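Local coordinates for glucose-binding protein (Thermus thermophilus HB27, PDB 2B3F) that binds glucose and galactose as a periplasmic binding protein and is probably part of a sugar transport system, at residues P15-L20 with T307-K312; L20-Y24 with N294-V299. One frame throughout, in Å; residues are numbered along the deposited sequence.

Interaction 1 (P15-L20 with T307-K312); sequences PALEAL and TSNPLK. Unlike the reference sequence in segment 307-312: Ser308 (reference Phe). With GAL (beta-D-galactopyranose), chain G.
Ala16 and Ser308 mark the point where two nearly antiparallel helices come together, their axes 7.9 Å apart at 165° and these two CA atoms 4.4 Å from each other. The second helix is kinked at Pro310 and Leu311, and Ser308 O receives only weak bonds from the N atoms of Leu311 and Lys312. The close spacing goes with the small Ala16, Ala19 and Ser308 at the centre. Ala16 turns its methyl group toward the other helix, where CB lies 3.3 Å from Ser308 O and also meets the CB atoms of Leu311 and Lys312. One turn on, Ala19 CB rests against Leu311 CD1 at 3.6 Å. Leu20 comes in from the flank: its branch point CG presses on Ser308 CB at 3.5 Å, tighter than usual for two carbons. Ser308 differs from the reference phenylalanine; its OG bonds back to Gly304 O within its own helix. With CG anti to the backbone N (chi1 -170°) and bends at chi2 and chi4, Lys312 brings NZ 2.9 Å from O3 of galactose, to which it donates a hydrogen bond; NZ is also hydrogen-bonded to His119 NE2. The contact is therefore apolar along the lysine's lower chain, which lies on Ala16, while its amine is used in the sugar pocket.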
loop_
_atom_site.group_PDB
_atom_site.type_symbol
_atom_site.label_atom_id
_atom_site.label_comp_id
_atom_site.label_asym_id
_atom_site.label_seq_id
_atom_site.Cartn_x
_atom_site.Cartn_y
_atom_site.Cartn_z
ATOM N N PRO A 15 -10.180 0.608 -12.724
ATOM C CA PRO A 15 -11.613 0.983 -12.573
ATOM C C PRO A 15 -11.911 2.193 -11.684
ATOM O O PRO A 15 -12.657 3.090 -12.094
ATOM C CB PRO A 15 -12.245 -0.281 -12.001
ATOM C CG PRO A 15 -11.438 -1.389 -12.652
ATOM C CD PRO A 15 -10.018 -0.866 -12.653
ATOM N N ALA A 16 -11.326 2.222 -10.494
ATOM C CA ALA A 16 -11.563 3.345 -9.576
ATOM C C ALA A 16 -11.113 4.685 -10.170
ATOM O O ALA A 16 -11.854 5.656 -10.151
ATOM C CB ALA A 16 -10.892 3.082 -8.229
ATOM N N LEU A 17 -9.894 4.744 -10.703
ATOM C CA LEU A 17 -9.417 5.940 -11.362
ATOM C C LEU A 17 -10.308 6.348 -12.541
ATOM O O LEU A 17 -10.563 7.538 -12.764
ATOM C CB LEU A 17 -7.990 5.727 -11.868
ATOM C CG LEU A 17 -7.397 6.871 -12.678
ATOM C CD1 LEU A 17 -7.258 8.135 -11.828
ATOM C CD2 LEU A 17 -6.069 6.474 -13.248
ATOM N N GLU A 18 -10.732 5.359 -13.325
ATOM C CA GLU A 18 -11.511 5.629 -14.522
ATOM C C GLU A 18 -12.859 6.251 -14.148
ATOM O O GLU A 18 -13.327 7.173 -14.831
ATOM C CB GLU A 18 -11.652 4.346 -15.349
ATOM C CG GLU A 18 -10.344 4.012 -16.053
ATOM C CD GLU A 18 -10.111 2.529 -16.291
ATOM O OE1 GLU A 18 -11.101 1.750 -16.277
ATOM O OE2 GLU A 18 -8.907 2.143 -16.479
ATOM N N ALA A 19 -13.424 5.789 -13.032
ATOM C CA ALA A 19 -14.667 6.346 -12.485
ATOM C C ALA A 19 -14.458 7.805 -12.065
ATOM O O ALA A 19 -15.312 8.663 -12.333
ATOM C CB ALA A 19 -15.145 5.519 -11.319
ATOM N N LEU A 20 -13.331 8.103 -11.415
ATOM C CA LEU A 20 -13.009 9.499 -11.080
ATOM C C LEU A 20 -12.849 10.370 -12.310
ATOM O O LEU A 20 -13.281 11.526 -12.317
ATOM C CB LEU A 20 -11.725 9.594 -10.259
ATOM C CG LEU A 20 -11.888 9.186 -8.818
ATOM C CD1 LEU A 20 -10.511 9.085 -8.163
ATOM C CD2 LEU A 20 -12.781 10.184 -8.038
ATOM N N THR A 307 -17.299 7.563 -4.740
ATOM C CA THR A 307 -17.437 6.971 -6.079
ATOM C C THR A 307 -16.305 5.978 -6.382
ATOM O O THR A 307 -16.554 4.841 -6.813
ATOM C CB THR A 307 -17.466 8.070 -7.139
ATOM O OG1 THR A 307 -18.594 8.937 -6.899
ATOM C CG2 THR A 307 -17.573 7.490 -8.541
ATOM N N SER A 308 -15.065 6.397 -6.144
ATOM C CA SER A 308 -13.894 5.586 -6.530
ATOM C C SER A 308 -13.548 4.471 -5.560
ATOM O O SER A 308 -13.243 3.342 -5.980
ATOM C CB SER A 308 -12.686 6.486 -6.755
ATOM O OG SER A 308 -12.406 7.264 -5.609
ATOM N N ASN A 309 -13.555 4.746 -4.259
ATOM C CA ASN A 309 -13.022 3.772 -3.312
ATOM C C ASN A 309 -13.765 2.453 -3.226
ATOM O O ASN A 309 -13.140 1.416 -3.088
ATOM C CB ASN A 309 -12.747 4.397 -1.937
ATOM C CG ASN A 309 -11.560 5.326 -1.979
ATOM O OD1 ASN A 309 -10.461 4.912 -2.356
ATOM N ND2 ASN A 309 -11.765 6.596 -1.635
ATOM N N PRO A 310 -15.104 2.462 -3.325
ATOM C CA PRO A 310 -15.782 1.156 -3.362
ATOM C C PRO A 310 -15.297 0.213 -4.494
ATOM O O PRO A 310 -15.321 -1.014 -4.329
ATOM C CB PRO A 310 -17.263 1.536 -3.535
ATOM C CG PRO A 310 -17.359 2.926 -2.899
ATOM C CD PRO A 310 -16.058 3.590 -3.303
ATOM N N LEU A 311 -14.877 0.783 -5.612
ATOM C CA LEU A 311 -14.299 0.002 -6.720
ATOM C C LEU A 311 -12.876 -0.485 -6.420
ATOM O O LEU A 311 -12.452 -1.554 -6.880
ATOM C CB LEU A 311 -14.270 0.836 -7.993
ATOM C CG LEU A 311 -15.640 1.229 -8.550
ATOM C CD1 LEU A 311 -15.506 2.300 -9.647
ATOM C CD2 LEU A 311 -16.329 -0.023 -9.094
ATOM N N LYS A 312 -12.146 0.312 -5.655
ATOM C CA LYS A 312 -10.701 0.110 -5.420
ATOM C C LYS A 312 -10.355 -0.922 -4.355
ATOM O O LYS A 312 -9.306 -1.569 -4.454
ATOM C CB LYS A 312 -10.080 1.448 -5.020
ATOM C CG LYS A 312 -8.561 1.501 -4.972
ATOM C CD LYS A 312 -7.896 1.455 -6.309
ATOM C CE LYS A 312 -6.449 1.928 -6.194
ATOM N NZ LYS A 312 -5.662 1.004 -5.319
HETATM C C1 GAL G . 0.233 0.526 -3.691
HETATM C C2 GAL G . -0.790 1.620 -4.025
HETATM C C3 GAL G . -2.165 1.040 -4.329
HETATM C C4 GAL G . -2.077 -0.064 -5.385
HETATM C C5 GAL G . -0.944 -1.041 -4.986
HETATM C C6 GAL G . -0.723 -2.201 -5.971
HETATM O O1 GAL G . 1.503 1.066 -3.482
HETATM O O2 GAL G . -0.840 2.562 -2.941
HETATM O O3 GAL G . -3.036 2.064 -4.786
HETATM O O4 GAL G . -1.849 0.555 -6.623
HETATM O O5 GAL G . 0.282 -0.375 -4.802
HETATM O O6 GAL G . -0.131 -1.741 -7.149
#

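Interaction 2 (L20-Y24 with N294-V299); sequences LIRLY and NWLRLV
Tyr24, Trp295 and Leu298 carry most of this contact between two helices packed beside the parallel strands 2-7 and 32-37, in the alpha/beta lobe of a periplasmic binding protein. The helix axes pass 10.7 Å apart at 121°, leaving room for large side chains. Trp295 turns the edge of its six-membered ring to the face of Tyr24 in an offset edge-to-face pair, with centroids 5.9 Å apart and planes at 64°; CE3 approaches Tyr24 CD1 at 3.8 Å. Further along the indole, CH2 reaches Leu20 CB at 3.7 Å and, more loosely, Ile21 CG1. With CG anti to the backbone N (chi1 -175°), the tyrosine ring extends across to the opposing helix, where its CE1 edge lies 3.5 Å from Trp295 N. Leu298 divides its methyls: CD1 meets Leu23 CD2, while CD2 touches both Leu20 O and Tyr24 CB. The phenol also bonds to Asn291 O, a carbonyl one turn before Asn294. Replacing Tyr24 by alanine would probably leave the Trp295 edge without its aromatic partner and Asn291 O without the phenol. A water links the side chains of Tyr24 and Asn294, donating to Tyr24 OH at 3.1 Å and accepting from Asn294 ND2 at 2.9 Å.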
loop_
_atom_site.group_PDB
_atom_site.type_symbol
_atom_site.label_atom_id
_atom_site.label_comp_id
_atom_site.label_asym_id
_atom_site.label_seq_id
_atom_site.Cartn_x
_atom_site.Cartn_y
_atom_site.Cartn_z
ATOM N N LEU A 20 -13.331 8.103 -11.415
ATOM C CA LEU A 20 -13.009 9.499 -11.080
ATOM C C LEU A 20 -12.849 10.370 -12.310
ATOM O O LEU A 20 -13.281 11.526 -12.317
ATOM C CB LEU A 20 -11.725 9.594 -10.259
ATOM C CG LEU A 20 -11.888 9.186 -8.818
ATOM C CD1 LEU A 20 -10.511 9.085 -8.163
ATOM C CD2 LEU A 20 -12.781 10.184 -8.038
ATOM N N ILE A 21 -12.194 9.839 -13.335
ATOM C CA ILE A 21 -11.974 10.593 -14.551
ATOM C C ILE A 21 -13.316 10.907 -15.235
ATOM O O ILE A 21 -13.501 12.010 -15.734
ATOM C CB ILE A 21 -11.008 9.854 -15.504
ATOM C CG1 ILE A 21 -9.598 9.898 -14.899
ATOM C CG2 ILE A 21 -11.008 10.499 -16.906
ATOM C CD1 ILE A 21 -8.549 9.110 -15.634
ATOM N N ARG A 22 -14.235 9.952 -15.229
ATOM C CA ARG A 22 -15.567 10.164 -15.812
ATOM C C ARG A 22 -16.306 11.272 -15.067
ATOM O O ARG A 22 -16.911 12.138 -15.695
ATOM C CB ARG A 22 -16.395 8.881 -15.809
ATOM C CG ARG A 22 -15.975 7.915 -16.908
ATOM C CD ARG A 22 -17.013 6.831 -17.156
ATOM N NE ARG A 22 -17.153 5.938 -16.011
ATOM C CZ ARG A 22 -16.301 4.953 -15.712
ATOM N NH1 ARG A 22 -15.224 4.715 -16.457
ATOM N NH2 ARG A 22 -16.530 4.210 -14.651
ATOM N N LEU A 23 -16.239 11.233 -13.738
ATOM C CA LEU A 23 -16.774 12.303 -12.898
ATOM C C LEU A 23 -16.153 13.658 -13.234
ATOM O O LEU A 23 -16.846 14.674 -13.350
ATOM C CB LEU A 23 -16.511 11.986 -11.437
ATOM C CG LEU A 23 -17.615 12.295 -10.453
ATOM C CD1 LEU A 23 -18.806 11.363 -10.694
ATOM C CD2 LEU A 23 -17.099 12.106 -9.058
ATOM N N TYR A 24 -14.838 13.688 -13.384
ATOM C CA TYR A 24 -14.140 14.927 -13.724
ATOM C C TYR A 24 -14.617 15.495 -15.075
ATOM O O TYR A 24 -14.866 16.702 -15.199
ATOM C CB TYR A 24 -12.620 14.691 -13.755
ATOM C CG TYR A 24 -11.798 15.939 -13.984
ATOM C CD1 TYR A 24 -11.369 16.722 -12.916
ATOM C CD2 TYR A 24 -11.464 16.357 -15.270
ATOM C CE1 TYR A 24 -10.607 17.880 -13.122
ATOM C CE2 TYR A 24 -10.693 17.519 -15.478
ATOM C CZ TYR A 24 -10.284 18.280 -14.405
ATOM O OH TYR A 24 -9.517 19.408 -14.626
ATOM N N ASN A 294 -8.382 21.655 -9.978
ATOM C CA ASN A 294 -9.739 21.133 -9.969
ATOM C C ASN A 294 -9.794 19.607 -9.783
ATOM O O ASN A 294 -10.718 19.059 -9.184
ATOM C CB ASN A 294 -10.474 21.593 -11.227
ATOM C CG ASN A 294 -10.773 23.103 -11.195
ATOM O OD1 ASN A 294 -10.838 23.691 -10.114
ATOM N ND2 ASN A 294 -10.953 23.720 -12.371
ATOM N N TRP A 295 -8.768 18.913 -10.269
ATOM C CA TRP A 295 -8.658 17.486 -9.991
ATOM C C TRP A 295 -8.454 17.258 -8.487
ATOM O O TRP A 295 -9.102 16.406 -7.894
ATOM C CB TRP A 295 -7.518 16.872 -10.830
ATOM C CG TRP A 295 -7.163 15.453 -10.486
ATOM C CD1 TRP A 295 -6.090 15.045 -9.768
ATOM C CD2 TRP A 295 -7.883 14.262 -10.843
ATOM N NE1 TRP A 295 -6.079 13.681 -9.659
ATOM C CE2 TRP A 295 -7.171 13.170 -10.297
ATOM C CE3 TRP A 295 -9.045 14.010 -11.575
ATOM C CZ2 TRP A 295 -7.578 11.848 -10.472
ATOM C CZ3 TRP A 295 -9.468 12.706 -11.722
ATOM C CH2 TRP A 295 -8.720 11.630 -11.187
ATOM N N LEU A 296 -7.559 18.024 -7.871
ATOM C CA LEU A 296 -7.334 17.913 -6.416
ATOM C C LEU A 296 -8.621 18.139 -5.617
ATOM O O LEU A 296 -8.915 17.424 -4.646
ATOM C CB LEU A 296 -6.243 18.891 -5.957
ATOM C CG LEU A 296 -4.863 18.737 -6.595
ATOM C CD1 LEU A 296 -3.881 19.708 -5.981
ATOM C CD2 LEU A 296 -4.362 17.280 -6.474
ATOM N N ARG A 297 -9.409 19.135 -6.032
ATOM C CA ARG A 297 -10.665 19.420 -5.346
ATOM C C ARG A 297 -11.624 18.248 -5.449
ATOM O O ARG A 297 -12.337 17.929 -4.497
ATOM C CB ARG A 297 -11.301 20.703 -5.898
ATOM C CG ARG A 297 -10.457 21.950 -5.632
ATOM C CD ARG A 297 -11.053 23.197 -6.275
ATOM N NE ARG A 297 -12.449 23.323 -5.857
ATOM C CZ ARG A 297 -13.492 23.487 -6.670
ATOM N NH1 ARG A 297 -13.333 23.609 -7.987
ATOM N NH2 ARG A 297 -14.716 23.571 -6.145
ATOM N N LEU A 298 -11.617 17.577 -6.601
ATOM C CA LEU A 298 -12.428 16.386 -6.786
ATOM C C LEU A 298 -11.953 15.199 -5.943
ATOM O O LEU A 298 -12.733 14.557 -5.250
ATOM C CB LEU A 298 -12.477 15.989 -8.270
ATOM C CG LEU A 298 -13.128 14.636 -8.566
ATOM C CD1 LEU A 298 -14.560 14.605 -8.139
ATOM C CD2 LEU A 298 -13.007 14.297 -10.051
ATOM N N VAL A 299 -10.664 14.887 -6.020
ATOM C CA VAL A 299 -10.168 13.706 -5.287
ATOM C C VAL A 299 -10.229 13.914 -3.771
ATOM O O VAL A 299 -10.308 12.952 -3.029
ATOM C CB VAL A 299 -8.742 13.238 -5.748
ATOM C CG1 VAL A 299 -8.705 13.018 -7.268
ATOM C CG2 VAL A 299 -7.705 14.176 -5.331
HETATM O O HOH W 1 -10.851 22.165 -14.830
#

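In the fold
Helix 15-27 takes part in both interactions, meeting helix 302-312 through its first turns and the preceding helix 289-299 through later ones. Leu20 is common to the two, and Leu17 CD1 touching Trp295 CH2 ties them further, so the three helices form one continuous packed group. Both contacts are largely buried, but the centre of interaction 1 is nearer the chain centre, at about 16 Å against about 22 Å for that of interaction 2. Their chemistry differs as well: alanines and a serine go with a close, nearly antiparallel approach beside the sugar pocket, whereas aromatic rings and leucines fill a wider, steeper crossing with a water bridge between Tyr24 and Asn294. Of the two, interaction 1 alone holds a galactose-binding residue, Lys312.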